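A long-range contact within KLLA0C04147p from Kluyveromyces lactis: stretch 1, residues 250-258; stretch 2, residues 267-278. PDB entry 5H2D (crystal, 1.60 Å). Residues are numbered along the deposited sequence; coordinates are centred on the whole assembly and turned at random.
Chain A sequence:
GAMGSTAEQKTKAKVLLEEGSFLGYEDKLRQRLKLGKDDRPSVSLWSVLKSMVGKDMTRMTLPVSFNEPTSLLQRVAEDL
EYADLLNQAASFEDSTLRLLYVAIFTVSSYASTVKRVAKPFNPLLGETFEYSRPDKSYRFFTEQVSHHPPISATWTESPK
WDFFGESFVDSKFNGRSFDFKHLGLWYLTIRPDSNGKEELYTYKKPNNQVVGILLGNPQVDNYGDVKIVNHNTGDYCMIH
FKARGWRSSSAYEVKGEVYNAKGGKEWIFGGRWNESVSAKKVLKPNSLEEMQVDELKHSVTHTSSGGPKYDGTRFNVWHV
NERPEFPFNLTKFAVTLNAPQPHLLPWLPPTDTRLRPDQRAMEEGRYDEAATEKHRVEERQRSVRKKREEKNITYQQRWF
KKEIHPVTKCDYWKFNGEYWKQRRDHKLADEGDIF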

# COMPACT_ATOMS: atom_id res chain seq x y z
N SER A 250 10.72 15.09 -16.75
CA SER A 250 11.05 14.77 -15.37
C SER A 250 10.38 15.73 -14.39
O SER A 250 11.06 16.46 -13.66
CB SER A 250 12.57 14.79 -15.16
OG SER A 250 13.16 13.58 -15.60
N ALA A 251 9.06 15.72 -14.40
CA ALA A 251 8.25 16.48 -13.46
C ALA A 251 7.52 15.50 -12.54
O ALA A 251 6.77 14.64 -13.01
CB ALA A 251 7.25 17.38 -14.19
N TYR A 252 7.74 15.64 -11.24
CA TYR A 252 7.14 14.79 -10.21
C TYR A 252 6.04 15.54 -9.47
O TYR A 252 5.84 15.37 -8.28
CB TYR A 252 8.22 14.30 -9.25
CG TYR A 252 9.11 13.24 -9.86
CD1 TYR A 252 10.05 13.56 -10.84
CD2 TYR A 252 9.01 11.92 -9.46
CE1 TYR A 252 10.86 12.58 -11.39
CE2 TYR A 252 9.80 10.95 -10.01
CZ TYR A 252 10.73 11.27 -10.97
OH TYR A 252 11.51 10.27 -11.50
N GLU A 253 5.31 16.38 -10.19
CA GLU A 253 4.48 17.38 -9.54
C GLU A 253 3.16 16.81 -9.04
O GLU A 253 2.52 15.99 -9.71
CB GLU A 253 4.23 18.55 -10.49
CG GLU A 253 5.52 19.20 -10.95
CD GLU A 253 5.29 20.29 -11.96
OE1 GLU A 253 4.14 20.76 -12.08
OE2 GLU A 253 6.27 20.68 -12.65
N VAL A 254 2.76 17.25 -7.86
CA VAL A 254 1.45 16.93 -7.31
C VAL A 254 0.92 18.19 -6.65
O VAL A 254 1.68 18.97 -6.06
CB VAL A 254 1.51 15.74 -6.32
CG1 VAL A 254 2.39 16.08 -5.12
CG2 VAL A 254 0.10 15.31 -5.90
N LYS A 255 -0.39 18.42 -6.79
CA LYS A 255 -1.07 19.56 -6.18
C LYS A 255 -2.45 19.10 -5.75
O LYS A 255 -3.02 18.18 -6.33
CB LYS A 255 -1.24 20.76 -7.12
CG LYS A 255 -0.22 20.88 -8.24
CD LYS A 255 -0.48 22.15 -9.06
CE LYS A 255 -1.90 22.20 -9.61
NZ LYS A 255 -2.13 21.17 -10.67
N GLY A 256 -3.00 19.77 -4.73
CA GLY A 256 -4.34 19.43 -4.29
C GLY A 256 -5.03 20.63 -3.68
O GLY A 256 -4.39 21.62 -3.30
N GLU A 257 -6.35 20.52 -3.58
CA GLU A 257 -7.20 21.55 -2.99
C GLU A 257 -8.20 20.88 -2.06
O GLU A 257 -8.81 19.88 -2.44
CB GLU A 257 -7.93 22.35 -4.08
CG GLU A 257 -7.03 22.93 -5.15
CD GLU A 257 -6.65 21.92 -6.24
OE1 GLU A 257 -7.51 21.11 -6.64
OE2 GLU A 257 -5.48 21.95 -6.68
N VAL A 258 -8.37 21.44 -0.86
CA VAL A 258 -9.27 20.90 0.16
C VAL A 258 -10.45 21.85 0.32
O VAL A 258 -10.26 23.04 0.59
CB VAL A 258 -8.55 20.71 1.51
CG1 VAL A 258 -9.48 20.08 2.53
CG2 VAL A 258 -7.29 19.86 1.34
N TRP A 267 -7.80 24.82 2.05
CA TRP A 267 -6.38 24.53 2.04
C TRP A 267 -5.97 24.16 0.62
O TRP A 267 -6.76 23.61 -0.15
CB TRP A 267 -6.01 23.37 2.98
CG TRP A 267 -6.53 23.48 4.38
CD1 TRP A 267 -7.74 23.03 4.85
CD2 TRP A 267 -5.85 24.04 5.51
NE1 TRP A 267 -7.85 23.29 6.19
CE2 TRP A 267 -6.71 23.92 6.62
CE3 TRP A 267 -4.61 24.64 5.68
CZ2 TRP A 267 -6.36 24.37 7.89
CZ3 TRP A 267 -4.26 25.09 6.94
CH2 TRP A 267 -5.13 24.95 8.03
N ILE A 268 -4.72 24.48 0.27
CA ILE A 268 -4.09 23.95 -0.93
C ILE A 268 -2.76 23.34 -0.50
O ILE A 268 -2.21 23.67 0.55
CB ILE A 268 -3.86 25.01 -2.03
CG1 ILE A 268 -3.08 26.21 -1.46
CG2 ILE A 268 -5.19 25.42 -2.67
CD1 ILE A 268 -2.75 27.28 -2.49
N PHE A 269 -2.27 22.42 -1.32
CA PHE A 269 -0.98 21.80 -1.05
C PHE A 269 -0.34 21.41 -2.37
O PHE A 269 -1.01 21.32 -3.40
CB PHE A 269 -1.10 20.60 -0.10
CG PHE A 269 -1.83 19.41 -0.69
CD1 PHE A 269 -1.15 18.46 -1.44
CD2 PHE A 269 -3.18 19.22 -0.45
CE1 PHE A 269 -1.81 17.36 -1.97
CE2 PHE A 269 -3.84 18.13 -0.97
CZ PHE A 269 -3.16 17.20 -1.73
N GLY A 270 0.96 21.19 -2.33
CA GLY A 270 1.67 20.85 -3.54
C GLY A 270 3.13 20.58 -3.25
O GLY A 270 3.65 20.92 -2.19
N GLY A 271 3.77 19.95 -4.23
CA GLY A 271 5.18 19.63 -4.12
C GLY A 271 5.54 18.61 -5.19
O GLY A 271 4.89 18.52 -6.22
N ARG A 272 6.60 17.87 -4.91
CA ARG A 272 7.03 16.79 -5.79
C ARG A 272 6.91 15.50 -5.00
O ARG A 272 7.45 15.39 -3.90
CB ARG A 272 8.45 17.04 -6.31
CG ARG A 272 8.58 18.39 -7.02
CD ARG A 272 9.86 18.50 -7.82
NE ARG A 272 9.69 17.97 -9.18
CZ ARG A 272 10.69 17.52 -9.93
NH1 ARG A 272 11.93 17.52 -9.46
NH2 ARG A 272 10.44 17.05 -11.15
N TRP A 273 6.16 14.54 -5.54
CA TRP A 273 5.85 13.35 -4.75
C TRP A 273 7.05 12.44 -4.54
O TRP A 273 6.93 11.46 -3.80
CB TRP A 273 4.67 12.57 -5.36
CG TRP A 273 4.74 12.25 -6.84
CD1 TRP A 273 4.09 12.91 -7.85
CD2 TRP A 273 5.46 11.18 -7.45
NE1 TRP A 273 4.38 12.32 -9.06
CE2 TRP A 273 5.23 11.26 -8.84
CE3 TRP A 273 6.30 10.16 -6.97
CZ2 TRP A 273 5.79 10.37 -9.75
CZ3 TRP A 273 6.86 9.28 -7.87
CH2 TRP A 273 6.60 9.39 -9.25
N ASN A 274 8.20 12.74 -5.14
CA ASN A 274 9.43 12.04 -4.79
C ASN A 274 10.29 12.82 -3.79
O ASN A 274 11.41 12.40 -3.50
CB ASN A 274 10.25 11.72 -6.05
CG ASN A 274 10.76 12.95 -6.74
OD1 ASN A 274 10.16 14.03 -6.66
ND2 ASN A 274 11.89 12.81 -7.43
N GLU A 275 9.77 13.92 -3.22
CA GLU A 275 10.60 14.78 -2.39
C GLU A 275 9.87 15.36 -1.18
O GLU A 275 10.21 15.04 -0.05
CB GLU A 275 11.18 15.92 -3.24
CG GLU A 275 12.18 16.78 -2.49
CD GLU A 275 12.84 17.82 -3.38
OE1 GLU A 275 12.38 18.00 -4.54
OE2 GLU A 275 13.81 18.46 -2.93
N SER A 276 8.89 16.23 -1.39
CA SER A 276 8.26 16.88 -0.24
C SER A 276 6.97 17.56 -0.68
O SER A 276 6.79 17.88 -1.86
CB SER A 276 9.20 17.91 0.40
OG SER A 276 9.48 18.97 -0.49
N VAL A 277 6.08 17.77 0.29
CA VAL A 277 4.82 18.44 0.07
C VAL A 277 4.61 19.49 1.16
O VAL A 277 4.82 19.21 2.34
CB VAL A 277 3.63 17.46 0.04
CG1 VAL A 277 2.32 18.23 0.12
CG2 VAL A 277 3.69 16.62 -1.24
N SER A 278 4.18 20.68 0.75
CA SER A 278 3.89 21.80 1.64
C SER A 278 2.45 22.23 1.42
O SER A 278 1.81 21.86 0.44
CB SER A 278 4.85 22.97 1.38
OG SER A 278 6.19 22.60 1.68

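Strands 253-258 and 267-272 of KLLA0C04147p run antiparallel, their directions 172° apart and their axes approaching to 4.6 Å, and together the two stretches bury 843 Å². Hydrogen-bonded and non-hydrogen-bonded pairs alternate along the ladder. Val254 and Gly271 form a reciprocal pair, Val254 N to Gly271 O at 3.0 Å and Gly271 N to Val254 O at 2.9 Å; Gly256 and Phe269 repeat it, with Gly256 N to Phe269 O at 2.9 Å and Phe269 N to Gly256 O at 3.0 Å. At the far end Val258 N donates to Trp267 O at 2.8 Å, while the return bond from Trp267 N to Val258 O is weak at 3.4 Å. Between these rungs the chains draw closer, most of all at Lys255 and Gly270, whose CA atoms lie 4.0 Å apart, and CA-H groups face carbonyls: Gly270 CA sits 3.1 Å from Val254 O.

Tyr252 has the largest covered area, 131 Å², and lies just before the strand. Its carbonyl extends the backbone pairing, Trp273 N donating to Tyr252 O at 2.9 Å, and its side chain, pointing toward stretch 2, gathers three neighbours. The Trp273 ring meets it obliquely, the ring planes at 55° and Tyr252 CD2 3.5 Å from Trp273 CH2. Asn274 lies over one face of the tyrosine ring, and Asn274 OD1 comes within 3.2 Å of Tyr252 CB. Arg272 NH2 reaches the ring edge, 3.5 Å from Tyr252 CD1, and the guanidinium in turn has Tyr252 CB over one of its faces. Although Arg272 starts on the face of the sheet shared with Glu253, its end bends back to stretch 1, where Arg272 NH2 donates a weak hydrogen bond to Ser250 O, at 2.7 Å but with an angle of only 123°. Tyr252 N is also near, 3.0 Å from Arg272 NH2, but both are donors and no bond forms.

Val254, with 86 Å² covered, supplies an apolar patch on the other face of the sheet. Val254 CB lies 4.1 Å from Trp273 CD1, at the edge of the indole, and Val254 CG1 lies 4.1 Å from Val277 CG2. Val277 belongs to the next strand, which stretch 2 enters after turning back on itself; Gly270 N to Ser278 O and Ser278 N to Gly270 O, both 3.0 Å, tie the two together.

Phe269, with 83 Å² covered, lies on the same face as Val254 and turns its ring across the neighbouring strand. The absence of a side chain at Gly256 leaves room for it: Gly256 CA packs over the ring face, 3.8 Å from the centroid of the Phe269 ring and 3.6 Å from Phe269 CZ, and a CB on Gly256 would clash with Phe269 CZ. Val258 CG2 touches the ring edge, 4.5 Å from Phe269 CE2, and Val258 CB meets Trp267 CB at 4.0 Å, carrying the apolar contact to the end of the ladder.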